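PDB 5VJC: protein mini spindles from Drosophila melanogaster, which probably binds tubulin through TOG domains built of HEAT repeats, and thereby promotes microtubule dynamics and formation of the mitotic spindle. Local coordinates for residues L8-A13 and S82-C87; S12-R17 and N88-L93; E194-I199 and L231-Q236; C207-V212 and T245-G250. All coordinates share one frame; numbering follows the deposited sequence.

Interaction 1: residues L8-A13 and S82-C87; sequences LCANSA and SKALVC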
loop_
_atom_site.group_PDB
_atom_site.type_symbol
_atom_site.label_atom_id
_atom_site.label_comp_id
_atom_site.label_asym_id
_atom_site.label_seq_id
_atom_site.Cartn_x
_atom_site.Cartn_y
_atom_site.Cartn_z
ATOM N N LEU A 8 -15.448 4.374 18.234
ATOM C CA LEU A 8 -15.766 3.252 17.377
ATOM C C LEU A 8 -16.543 2.227 18.182
ATOM O O LEU A 8 -16.262 2.013 19.362
ATOM C CB LEU A 8 -14.492 2.627 16.801
ATOM C CG LEU A 8 -13.646 3.538 15.919
ATOM C CD1 LEU A 8 -12.393 2.806 15.491
ATOM C CD2 LEU A 8 -14.441 4.002 14.703
ATOM N N CYS A 9 -17.516 1.591 17.546
ATOM C CA CYS A 9 -18.346 0.631 18.258
ATOM C C CYS A 9 -17.942 -0.797 17.884
ATOM O O CYS A 9 -17.873 -1.141 16.701
ATOM C CB CYS A 9 -19.826 0.905 17.959
ATOM S SG CYS A 9 -20.994 -0.304 18.654
ATOM N N ALA A 10 -17.631 -1.617 18.888
ATOM C CA ALA A 10 -17.399 -3.032 18.636
ATOM C C ALA A 10 -18.724 -3.672 18.270
ATOM O O ALA A 10 -19.623 -3.799 19.103
ATOM C CB ALA A 10 -16.779 -3.726 19.843
ATOM N N ASN A 11 -18.855 -4.039 17.006
ATOM C CA ASN A 11 -20.048 -4.701 16.524
ATOM C C ASN A 11 -19.622 -5.606 15.394
ATOM O O ASN A 11 -18.424 -5.695 15.091
ATOM C CB ASN A 11 -21.108 -3.683 16.089
ATOM C CG ASN A 11 -20.604 -2.732 15.017
ATOM O OD1 ASN A 11 -19.876 -3.133 14.111
ATOM N ND2 ASN A 11 -20.992 -1.456 15.119
ATOM N N SER A 12 -20.585 -6.276 14.769
ATOM C CA SER A 12 -20.273 -7.206 13.689
ATOM C C SER A 12 -20.728 -6.660 12.343
ATOM O O SER A 12 -20.973 -7.420 11.408
ATOM C CB SER A 12 -20.934 -8.561 13.952
ATOM O OG SER A 12 -22.342 -8.418 13.908
ATOM N N ALA A 13 -20.849 -5.339 12.244
ATOM C CA ALA A 13 -21.353 -4.721 11.024
ATOM C C ALA A 13 -20.420 -4.929 9.815
ATOM O O ALA A 13 -20.846 -4.802 8.662
ATOM C CB ALA A 13 -21.598 -3.239 11.255
ATOM N N SER A 82 -8.908 -1.652 21.175
ATOM C CA SER A 82 -8.419 -2.307 19.970
ATOM C C SER A 82 -9.472 -3.231 19.345
ATOM O O SER A 82 -9.507 -3.415 18.123
ATOM C CB SER A 82 -7.156 -3.102 20.293
ATOM O OG SER A 82 -7.488 -4.271 21.016
ATOM N N LYS A 83 -10.333 -3.817 20.173
ATOM C CA LYS A 83 -11.407 -4.656 19.649
ATOM C C LYS A 83 -12.267 -3.842 18.672
ATOM O O LYS A 83 -12.541 -4.268 17.542
ATOM C CB LYS A 83 -12.267 -5.217 20.790
ATOM C CG LYS A 83 -13.167 -6.391 20.410
ATOM C CD LYS A 83 -12.693 -7.124 19.147
ATOM C CE LYS A 83 -13.530 -8.381 18.886
ATOM N NZ LYS A 83 -13.217 -8.995 17.561
ATOM N N ALA A 84 -12.657 -2.654 19.105
ATOM C CA ALA A 84 -13.469 -1.765 18.284
ATOM C C ALA A 84 -12.740 -1.361 16.987
ATOM O O ALA A 84 -13.331 -1.385 15.908
ATOM C CB ALA A 84 -13.872 -0.535 19.087
ATOM N N LEU A 85 -11.457 -1.020 17.097
ATOM C CA LEU A 85 -10.649 -0.720 15.909
ATOM C C LEU A 85 -10.771 -1.868 14.909
ATOM O O LEU A 85 -11.139 -1.640 13.761
ATOM C CB LEU A 85 -9.172 -0.462 16.274
ATOM C CG LEU A 85 -8.284 0.078 15.136
ATOM C CD1 LEU A 85 -7.816 -1.023 14.193
ATOM C CD2 LEU A 85 -9.061 1.124 14.373
ATOM N N VAL A 86 -10.503 -3.095 15.346
ATOM C CA VAL A 86 -10.598 -4.254 14.452
ATOM C C VAL A 86 -11.991 -4.431 13.827
ATOM O O VAL A 86 -12.114 -4.710 12.627
ATOM C CB VAL A 86 -10.204 -5.561 15.182
ATOM C CG1 VAL A 86 -10.453 -6.782 14.288
ATOM C CG2 VAL A 86 -8.729 -5.493 15.607
ATOM N N CYS A 87 -13.031 -4.277 14.640
ATOM C CA CYS A 87 -14.409 -4.296 14.153
ATOM C C CYS A 87 -14.689 -3.235 13.070
ATOM O O CYS A 87 -15.572 -3.415 12.215
ATOM C CB CYS A 87 -15.378 -4.108 15.331
ATOM S SG CYS A 87 -15.405 -5.517 16.466
HETATM O O HOH W 1 -17.481 -5.530 12.691
#
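The extended chain of residues 8-11 lies against helix 82-87 and comes nearest at Ala10 and Ala84, whose CA atoms are only 4.1 Å apart. Alanine on both sides makes so close an approach possible, since a single methyl is all that each backbone has to accommodate. The CB of Ala84 points at the passing chain, meeting Leu8 O at 3.5 Å and lying 4.0 Å from Leu8 CB. Leu8, with CG anti to its carbonyl carbon (chi1 -62°), reaches onward alongside Leu85, the two leucines pointing the same way with Leu8 CD1 3.9 Å from Leu85 CD2. Branched apolar ends suit this buried spot, where Val51 also touches Leu8, while Leu85 leans on Tyr114 and Val118 of helix 105-124. The contact thus holds the loop before helix 13-22 against helix 82-87 within the helical, HEAT-type fold of this TOG domain. Asn88, just beyond the short helix, takes part in the same attachment by donating its ND2 to both Cys9 O and Ala84 O. One turn along from Ala84, the thiol of Cys87 lies beside its own backbone N, and its SG meets Ala10 CB at 4.1 Å; a small, polarisable sulfur fits well between methyl and main chain. A water bridges the loop and the C-terminal end of the helix, donating to Asn11 O at 2.6 Å and to Cys87 O at 2.9 Å. Asn11 also forms an Asx turn: its OD1 accepts from Ala13 N at 3.0 Å, fairly straight at 161°, with the donor well above the carbonyl plane.

Interaction 2: residues S12-R17 and N88-L93; sequences SAKNQR and NLDLIL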
loop_
_atom_site.group_PDB
_atom_site.type_symbol
_atom_site.label_atom_id
_atom_site.label_comp_id
_atom_site.label_asym_id
_atom_site.label_seq_id
_atom_site.Cartn_x
_atom_site.Cartn_y
_atom_site.Cartn_z
ATOM N N SER A 12 -20.585 -6.276 14.769
ATOM C CA SER A 12 -20.273 -7.206 13.689
ATOM C C SER A 12 -20.728 -6.660 12.343
ATOM O O SER A 12 -20.973 -7.420 11.408
ATOM C CB SER A 12 -20.934 -8.561 13.952
ATOM O OG SER A 12 -22.342 -8.418 13.908
ATOM N N ALA A 13 -20.849 -5.339 12.244
ATOM C CA ALA A 13 -21.353 -4.721 11.024
ATOM C C ALA A 13 -20.420 -4.929 9.815
ATOM O O ALA A 13 -20.846 -4.802 8.662
ATOM C CB ALA A 13 -21.598 -3.239 11.255
ATOM N N LYS A 14 -19.163 -5.266 10.068
ATOM C CA LYS A 14 -18.234 -5.493 8.967
ATOM C C LYS A 14 -18.723 -6.636 8.079
ATOM O O LYS A 14 -18.539 -6.611 6.858
ATOM C CB LYS A 14 -16.805 -5.782 9.491
ATOM C CG LYS A 14 -15.761 -5.879 8.383
ATOM C CD LYS A 14 -14.447 -6.499 8.889
ATOM C CE LYS A 14 -13.675 -5.516 9.791
ATOM N NZ LYS A 14 -12.423 -6.195 10.250
ATOM N N ASN A 15 -19.364 -7.636 8.686
ATOM C CA ASN A 15 -19.905 -8.737 7.909
ATOM C C ASN A 15 -20.851 -8.259 6.818
ATOM O O ASN A 15 -20.739 -8.681 5.665
ATOM C CB ASN A 15 -20.622 -9.752 8.820
ATOM C CG ASN A 15 -19.654 -10.499 9.703
ATOM O OD1 ASN A 15 -18.486 -10.667 9.350
ATOM N ND2 ASN A 15 -20.115 -10.914 10.871
ATOM N N GLN A 16 -21.751 -7.349 7.165
ATOM C CA GLN A 16 -22.714 -6.871 6.185
ATOM C C GLN A 16 -22.023 -6.008 5.131
ATOM O O GLN A 16 -22.426 -6.002 3.965
ATOM C CB GLN A 16 -23.851 -6.086 6.852
ATOM C CG GLN A 16 -25.030 -5.846 5.924
ATOM C CD GLN A 16 -25.590 -7.152 5.359
ATOM O OE1 GLN A 16 -25.986 -8.050 6.113
ATOM N NE2 GLN A 16 -25.604 -7.269 4.029
ATOM N N ARG A 17 -20.976 -5.295 5.533
ATOM C CA ARG A 17 -20.262 -4.444 4.585
ATOM C C ARG A 17 -19.549 -5.311 3.558
ATOM O O ARG A 17 -19.609 -5.038 2.359
ATOM C CB ARG A 17 -19.286 -3.522 5.315
ATOM C CG ARG A 17 -19.992 -2.491 6.225
ATOM C CD ARG A 17 -19.027 -1.389 6.654
ATOM N NE ARG A 17 -17.953 -1.892 7.508
ATOM C CZ ARG A 17 -18.007 -1.925 8.838
ATOM N NH1 ARG A 17 -19.106 -1.526 9.471
ATOM N NH2 ARG A 17 -16.975 -2.386 9.531
ATOM N N ASN A 88 -13.957 -2.124 13.114
ATOM C CA ASN A 88 -14.175 -1.062 12.146
ATOM C C ASN A 88 -12.960 -0.844 11.224
ATOM O O ASN A 88 -12.873 0.164 10.536
ATOM C CB ASN A 88 -14.536 0.234 12.872
ATOM C CG ASN A 88 -15.865 0.139 13.607
ATOM O OD1 ASN A 88 -16.901 0.458 13.047
ATOM N ND2 ASN A 88 -15.832 -0.307 14.863
ATOM N N LEU A 89 -12.052 -1.814 11.192
ATOM C CA LEU A 89 -10.795 -1.648 10.456
ATOM C C LEU A 89 -10.988 -1.228 9.004
ATOM O O LEU A 89 -10.278 -0.349 8.499
ATOM C CB LEU A 89 -9.981 -2.954 10.490
ATOM C CG LEU A 89 -8.642 -2.935 9.731
ATOM C CD1 LEU A 89 -7.661 -1.875 10.302
ATOM C CD2 LEU A 89 -8.001 -4.355 9.705
ATOM N N ASP A 90 -11.928 -1.888 8.332
ATOM C CA ASP A 90 -12.171 -1.648 6.913
ATOM C C ASP A 90 -12.583 -0.188 6.657
ATOM O O ASP A 90 -12.124 0.435 5.680
ATOM C CB ASP A 90 -13.229 -2.643 6.374
ATOM C CG ASP A 90 -14.597 -2.511 7.075
ATOM O OD1 ASP A 90 -14.643 -2.507 8.326
ATOM O OD2 ASP A 90 -15.629 -2.411 6.362
ATOM N N LEU A 91 -13.405 0.375 7.546
ATOM C CA LEU A 91 -13.828 1.773 7.434
ATOM C C LEU A 91 -12.647 2.721 7.651
ATOM O O LEU A 91 -12.509 3.730 6.960
ATOM C CB LEU A 91 -14.928 2.098 8.461
ATOM C CG LEU A 91 -16.167 1.193 8.366
ATOM C CD1 LEU A 91 -17.142 1.446 9.539
ATOM C CD2 LEU A 91 -16.831 1.477 7.036
ATOM N N ILE A 92 -11.822 2.406 8.637
ATOM C CA ILE A 92 -10.683 3.274 8.959
ATOM C C ILE A 92 -9.631 3.234 7.845
ATOM O O ILE A 92 -9.073 4.281 7.489
ATOM C CB ILE A 92 -10.030 2.889 10.296
ATOM C CG1 ILE A 92 -11.016 3.101 11.457
ATOM C CG2 ILE A 92 -8.779 3.712 10.542
ATOM C CD1 ILE A 92 -11.641 4.476 11.475
ATOM N N LEU A 93 -9.372 2.043 7.295
ATOM C CA LEU A 93 -8.449 1.922 6.169
ATOM C C LEU A 93 -8.976 2.729 4.985
ATOM O O LEU A 93 -8.210 3.471 4.355
ATOM C CB LEU A 93 -8.214 0.450 5.769
ATOM C CG LEU A 93 -7.471 -0.417 6.804
ATOM C CD1 LEU A 93 -7.367 -1.866 6.355
ATOM C CD2 LEU A 93 -6.046 0.159 7.130
HETATM O O HOH W 2 -18.402 -1.748 12.261
#
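Arg17 grips Asp90 side-on through two nitrogens, NE donating to OD2 and NH2 to OD1, each at 2.6 Å. Both carboxylate oxygens use their syn lone pairs, and the two planar groups are only 17° apart. A bend at chi3 swings the guanidinium into place, while Asp90, its CG in the crowded position (chi1 61°), presents both oxygens on a short arm. Leu91 crosses the arginine at about a right angle and sets CD1 over the centre of one guanidinium face, 3.6 Å from Arg17 CZ; backbone atoms of Ala13 and Lys14 lie against the opposite face, so the buried ion pair is held flat. At the edge, a water that accepts from Arg17 NH1 (2.9 Å) also bonds Asn88 OD1 (2.8 Å), while Asn88 ND2 is anchored to Ala84 O. Lys14 slides past Asp90, its CE 3.5 Å from Asp90 OD1, and carries NZ on to a salt bridge with Glu133 and hydrogen bonds with Tyr127 OH and Val86 O. That ammonium probably helps to keep Asp90 ionised. Helices 13-17 and 89-93 cross at 63°; beyond them, helix 36-48 packs on Arg17 and Leu91, helix 131-142 on Asp90, and helix 105-124 on Leu89.

Interaction 3: residues E194-I199 and L231-Q236; sequences ELTFLI and LNCIVQ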
loop_
_atom_site.group_PDB
_atom_site.type_symbol
_atom_site.label_atom_id
_atom_site.label_comp_id
_atom_site.label_asym_id
_atom_site.label_seq_id
_atom_site.Cartn_x
_atom_site.Cartn_y
_atom_site.Cartn_z
ATOM N N GLU A 194 11.439 -1.738 -3.909
ATOM C CA GLU A 194 10.603 -2.587 -3.071
ATOM C C GLU A 194 10.552 -4.008 -3.628
ATOM O O GLU A 194 10.609 -4.982 -2.871
ATOM C CB GLU A 194 9.192 -1.990 -2.935
ATOM C CG GLU A 194 8.415 -2.566 -1.738
ATOM C CD GLU A 194 9.069 -2.251 -0.388
ATOM O OE1 GLU A 194 9.967 -1.374 -0.316
ATOM O OE2 GLU A 194 8.656 -2.851 0.620
ATOM N N LEU A 195 10.475 -4.141 -4.951
ATOM C CA LEU A 195 10.507 -5.466 -5.550
ATOM C C LEU A 195 11.798 -6.193 -5.155
ATOM O O LEU A 195 11.778 -7.385 -4.843
ATOM C CB LEU A 195 10.369 -5.387 -7.073
ATOM C CG LEU A 195 8.993 -4.883 -7.568
ATOM C CD1 LEU A 195 9.018 -4.455 -9.040
ATOM C CD2 LEU A 195 7.876 -5.929 -7.317
ATOM N N THR A 196 12.902 -5.458 -5.141
ATOM C CA THR A 196 14.198 -6.021 -4.763
ATOM C C THR A 196 14.150 -6.511 -3.313
ATOM O O THR A 196 14.609 -7.619 -3.006
ATOM C CB THR A 196 15.336 -4.988 -4.930
ATOM O OG1 THR A 196 15.328 -4.471 -6.266
ATOM C CG2 THR A 196 16.717 -5.613 -4.623
ATOM N N PHE A 197 13.581 -5.694 -2.425
ATOM C CA PHE A 197 13.448 -6.098 -1.029
ATOM C C PHE A 197 12.608 -7.375 -0.909
ATOM O O PHE A 197 12.977 -8.323 -0.205
ATOM C CB PHE A 197 12.837 -4.970 -0.185
ATOM C CG PHE A 197 12.350 -5.428 1.168
ATOM C CD1 PHE A 197 13.230 -5.528 2.240
ATOM C CD2 PHE A 197 11.024 -5.778 1.360
ATOM C CE1 PHE A 197 12.779 -5.962 3.479
ATOM C CE2 PHE A 197 10.572 -6.209 2.597
ATOM C CZ PHE A 197 11.454 -6.290 3.656
ATOM N N LEU A 198 11.487 -7.411 -1.613
ATOM C CA LEU A 198 10.588 -8.557 -1.545
ATOM C C LEU A 198 11.216 -9.833 -2.107
ATOM O O LEU A 198 11.017 -10.931 -1.570
ATOM C CB LEU A 198 9.289 -8.249 -2.302
ATOM C CG LEU A 198 8.385 -7.236 -1.607
ATOM C CD1 LEU A 198 7.219 -6.891 -2.531
ATOM C CD2 LEU A 198 7.905 -7.794 -0.261
ATOM N N ILE A 199 11.954 -9.694 -3.200
ATOM C CA ILE A 199 12.623 -10.852 -3.809
ATOM C C ILE A 199 13.749 -11.382 -2.900
ATOM O O ILE A 199 13.888 -12.578 -2.725
ATOM C CB ILE A 199 13.187 -10.500 -5.197
ATOM C CG1 ILE A 199 12.032 -10.237 -6.168
ATOM C CG2 ILE A 199 14.058 -11.642 -5.745
ATOM C CD1 ILE A 199 12.487 -9.702 -7.494
ATOM N N LEU A 231 18.254 -2.359 -12.590
ATOM C CA LEU A 231 19.499 -3.126 -12.630
ATOM C C LEU A 231 19.750 -3.853 -11.318
ATOM O O LEU A 231 20.031 -5.045 -11.315
ATOM C CB LEU A 231 20.683 -2.217 -12.944
ATOM C CG LEU A 231 20.768 -1.696 -14.380
ATOM C CD1 LEU A 231 21.863 -0.647 -14.504
ATOM C CD2 LEU A 231 20.992 -2.858 -15.340
ATOM N N ASN A 232 19.668 -3.123 -10.208
ATOM C CA ASN A 232 19.841 -3.730 -8.889
ATOM C C ASN A 232 18.862 -4.851 -8.671
ATOM O O ASN A 232 19.185 -5.858 -8.034
ATOM C CB ASN A 232 19.693 -2.692 -7.784
ATOM C CG ASN A 232 20.900 -1.806 -7.673
ATOM O OD1 ASN A 232 22.001 -2.195 -8.065
ATOM N ND2 ASN A 232 20.712 -0.608 -7.139
ATOM N N CYS A 233 17.671 -4.701 -9.235
ATOM C CA CYS A 233 16.644 -5.698 -9.029
ATOM C C CYS A 233 16.936 -6.963 -9.839
ATOM O O CYS A 233 16.767 -8.075 -9.337
ATOM C CB CYS A 233 15.262 -5.140 -9.377
ATOM S SG CYS A 233 13.953 -6.260 -8.870
ATOM N N ILE A 234 17.388 -6.801 -11.078
ATOM C CA ILE A 234 17.698 -7.959 -11.914
ATOM C C ILE A 234 18.946 -8.665 -11.381
ATOM O O ILE A 234 19.026 -9.891 -11.417
ATOM C CB ILE A 234 17.884 -7.558 -13.394
ATOM C CG1 ILE A 234 16.549 -7.088 -13.964
ATOM C CG2 ILE A 234 18.388 -8.732 -14.231
ATOM C CD1 ILE A 234 15.438 -8.119 -13.845
ATOM N N VAL A 235 19.891 -7.891 -10.854
ATOM C CA VAL A 235 21.078 -8.455 -10.219
ATOM C C VAL A 235 20.691 -9.394 -9.066
ATOM O O VAL A 235 21.204 -10.507 -8.948
ATOM C CB VAL A 235 22.017 -7.346 -9.684
ATOM C CG1 VAL A 235 22.990 -7.909 -8.657
ATOM C CG2 VAL A 235 22.769 -6.683 -10.830
ATOM N N GLN A 236 19.764 -8.942 -8.230
ATOM C CA GLN A 236 19.289 -9.754 -7.124
ATOM C C GLN A 236 18.626 -11.004 -7.662
ATOM O O GLN A 236 18.798 -12.109 -7.110
ATOM C CB GLN A 236 18.331 -8.950 -6.244
ATOM C CG GLN A 236 17.639 -9.759 -5.187
ATOM C CD GLN A 236 18.609 -10.354 -4.177
ATOM O OE1 GLN A 236 19.303 -9.632 -3.463
ATOM N NE2 GLN A 236 18.668 -11.679 -4.129
#
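Thr196 OG1 is gripped by one hydrogen bond, to Leu192 O one turn back in its own helix. With OG1 beside the backbone N (chi1 -54°), the hydroxyl stays on its own helix while its outer surface presses on the neighbour, 3.2 Å from Cys233 CB and 3.4 Å from Cys233 SG. A threonine serves well here, because the oxygen is satisfied internally and the compact side chain lets the backbones come close: the CA atoms of Thr196 and Cys233 are 4.9 Å apart. The segment axes approach to 9.0 Å and run almost parallel, 14° apart. Cys233 is equally small, and its sulfur, anti to the backbone N, reaches Ile199 CD1 at 4.0 Å and Leu195 CB at 4.1 Å, so it touches both buried side chains. On the more open side Gln236 crosses Thr196 obliquely and slides past Ile199, touching with its methylenes: CB is 4.0 Å from Thr196 CG2, and CG is 4.1 Å from Ile199 CG2. The bend at chi2 (63°) turns the amide off this line, so glutamine gives an apolar stem to the contact and a polar end to its partly exposed margin. Helices 185-202 and 224-241 thus lie side by side in one layer of the HEAT-type solenoid, with helix 209-217 bringing Ile215 against Leu195 and Cys233, and helix 169-178 bringing Phe173 against Leu195 and Ile199.

Interaction 4: residues C207-V212 and T245-G250; sequences CPQSAV and TYKMIG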
loop_
_atom_site.group_PDB
_atom_site.type_symbol
_atom_site.label_atom_id
_atom_site.label_comp_id
_atom_site.label_asym_id
_atom_site.label_seq_id
_atom_site.Cartn_x
_atom_site.Cartn_y
_atom_site.Cartn_z
ATOM N N CYS A 207 8.356 -14.193 -7.364
ATOM C CA CYS A 207 8.638 -13.460 -8.584
ATOM C C CYS A 207 8.606 -14.357 -9.808
ATOM O O CYS A 207 9.605 -14.988 -10.130
ATOM C CB CYS A 207 10.000 -12.777 -8.461
ATOM S SG CYS A 207 10.455 -11.754 -9.857
ATOM N N PRO A 208 7.456 -14.427 -10.500
ATOM C CA PRO A 208 7.431 -15.283 -11.693
ATOM C C PRO A 208 8.266 -14.715 -12.850
ATOM O O PRO A 208 8.706 -13.558 -12.810
ATOM C CB PRO A 208 5.940 -15.343 -12.050
ATOM C CG PRO A 208 5.347 -14.140 -11.425
ATOM C CD PRO A 208 6.127 -13.890 -10.173
ATOM N N GLN A 209 8.498 -15.546 -13.862
ATOM C CA GLN A 209 9.337 -15.189 -14.998
ATOM C C GLN A 209 8.796 -13.950 -15.711
ATOM O O GLN A 209 9.556 -13.123 -16.205
ATOM C CB GLN A 209 9.437 -16.366 -15.978
ATOM C CG GLN A 209 10.195 -16.043 -17.261
ATOM C CD GLN A 209 10.399 -17.257 -18.162
ATOM O OE1 GLN A 209 10.459 -18.401 -17.695
ATOM N NE2 GLN A 209 10.480 -17.010 -19.470
ATOM N N SER A 210 7.478 -13.817 -15.735
ATOM C CA SER A 210 6.844 -12.676 -16.379
ATOM C C SER A 210 7.142 -11.364 -15.659
ATOM O O SER A 210 7.281 -10.315 -16.292
ATOM C CB SER A 210 5.349 -12.891 -16.452
ATOM O OG SER A 210 4.806 -12.997 -15.153
ATOM N N ALA A 211 7.241 -11.418 -14.336
ATOM C CA ALA A 211 7.582 -10.223 -13.576
ATOM C C ALA A 211 9.026 -9.834 -13.859
ATOM O O ALA A 211 9.339 -8.657 -14.015
ATOM C CB ALA A 211 7.356 -10.443 -12.086
ATOM N N VAL A 212 9.905 -10.831 -13.938
ATOM C CA VAL A 212 11.301 -10.587 -14.266
ATOM C C VAL A 212 11.443 -9.838 -15.593
ATOM O O VAL A 212 12.229 -8.900 -15.712
ATOM C CB VAL A 212 12.100 -11.897 -14.360
ATOM C CG1 VAL A 212 13.523 -11.597 -14.779
ATOM C CG2 VAL A 212 12.062 -12.643 -13.030
ATOM N N THR A 245 18.563 -16.427 -15.639
ATOM C CA THR A 245 18.065 -15.058 -15.640
ATOM C C THR A 245 18.056 -14.512 -17.058
ATOM O O THR A 245 17.073 -13.912 -17.492
ATOM C CB THR A 245 18.916 -14.129 -14.755
ATOM O OG1 THR A 245 19.142 -14.743 -13.483
ATOM C CG2 THR A 245 18.204 -12.801 -14.540
ATOM N N TYR A 246 19.151 -14.747 -17.780
ATOM C CA TYR A 246 19.329 -14.204 -19.124
ATOM C C TYR A 246 18.227 -14.654 -20.072
ATOM O O TYR A 246 17.918 -13.971 -21.043
ATOM C CB TYR A 246 20.701 -14.593 -19.677
ATOM C CG TYR A 246 21.835 -13.882 -18.986
ATOM C CD1 TYR A 246 22.065 -12.534 -19.207
ATOM C CD2 TYR A 246 22.673 -14.554 -18.105
ATOM C CE1 TYR A 246 23.102 -11.870 -18.570
ATOM C CE2 TYR A 246 23.715 -13.898 -17.464
ATOM C CZ TYR A 246 23.923 -12.554 -17.702
ATOM O OH TYR A 246 24.953 -11.887 -17.072
ATOM N N LYS A 247 17.625 -15.794 -19.768
ATOM C CA LYS A 247 16.500 -16.306 -20.531
ATOM C C LYS A 247 15.193 -15.659 -20.062
ATOM O O LYS A 247 14.207 -15.616 -20.804
ATOM C CB LYS A 247 16.446 -17.837 -20.411
ATOM C CG LYS A 247 15.056 -18.455 -20.268
ATOM C CD LYS A 247 14.463 -18.835 -21.627
ATOM C CE LYS A 247 12.990 -19.222 -21.504
ATOM N NZ LYS A 247 12.282 -19.304 -22.817
ATOM N N MET A 248 15.203 -15.132 -18.837
ATOM C CA MET A 248 14.009 -14.520 -18.241
ATOM C C MET A 248 13.873 -13.012 -18.521
ATOM O O MET A 248 12.754 -12.493 -18.604
ATOM C CB MET A 248 13.992 -14.755 -16.721
ATOM C CG MET A 248 13.854 -16.212 -16.304
ATOM S SD MET A 248 13.486 -16.437 -14.546
ATOM C CE MET A 248 14.983 -15.808 -13.789
ATOM N N ILE A 249 14.993 -12.305 -18.662
ATOM C CA ILE A 249 14.938 -10.856 -18.845
ATOM C C ILE A 249 14.460 -10.451 -20.238
ATOM O O ILE A 249 14.379 -9.264 -20.548
ATOM C CB ILE A 249 16.308 -10.179 -18.600
ATOM C CG1 ILE A 249 17.411 -10.852 -19.424
ATOM C CG2 ILE A 249 16.648 -10.154 -17.115
ATOM C CD1 ILE A 249 18.763 -10.179 -19.281
ATOM N N GLY A 250 14.136 -11.430 -21.076
ATOM C CA GLY A 250 13.796 -11.142 -22.457
ATOM C C GLY A 250 15.047 -10.839 -23.261
ATOM O O GLY A 250 16.034 -11.571 -23.177
#
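Toward the C-terminal end of the helical solenoid, the first turn of helix 209-217 packs against the short, weakly bonded helix 245-248, a contact that skips over helix 224-241 in the chain. Pro208 occupies the N-cap position, and its carbonyl accepts from Val212 N. Met248 carries the contact. Its CG lies anti to the carbonyl carbon (chi1 -65°), so CB and CG are offered to the neighbouring turn: CB meets Val212 CG1 at 3.7 Å, and CG meets Gln209 CG at 3.8 Å. The flexible thioether then bends at chi3, and the methionine also touches Ser241, a course that an unbranched chain follows easily. Val212, beta-branched and stiff, gives a compact surface that Met248 crosses obliquely; the same CG1 reaches Ile249 CG2 at 4.2 Å. At the outer margin Gln209 extends fully, its stem lying against Met248 and its NE2 3.9 Å from Lys247 CE, so two polar residues meet partly through methylene surface where the contact borders solvent. Thr245 O accepts from both Met248 N at 2.6 Å and Ile249 N at 2.9 Å, which helps to form the turn that presents these side chains. Ile249 points away from helix 209-217 and packs on Ile234 of helix 224-241 and on Leu260 of helix 254-264. The result is apolar packing between neighbouring helices, as in the HEAT-repeat alpha-solenoid of TOG domains.

How the interactions relate
The four contacts form two pairs on opposite sides of the chain's centre. Interactions 1 and 2, with centres 8 Å apart, both begin in the N-terminal residues 8-17, share Ser12 and Ala13, and bring that part of the chain onto the consecutive helices 82-87 and 89-99, some 70 residues later. Interactions 3 and 4 lie 12 Å apart and join elements only about 30 residues apart, their segments alternating along the chain; Ile234 meets Ile249 and Ile199 meets Cys207, so the two contacts are continuous through apolar packing. Centres of the two pairs are 35 to 44 Å apart, without direct contact, consistent with an elongated TOG solenoid whose ends pack independently.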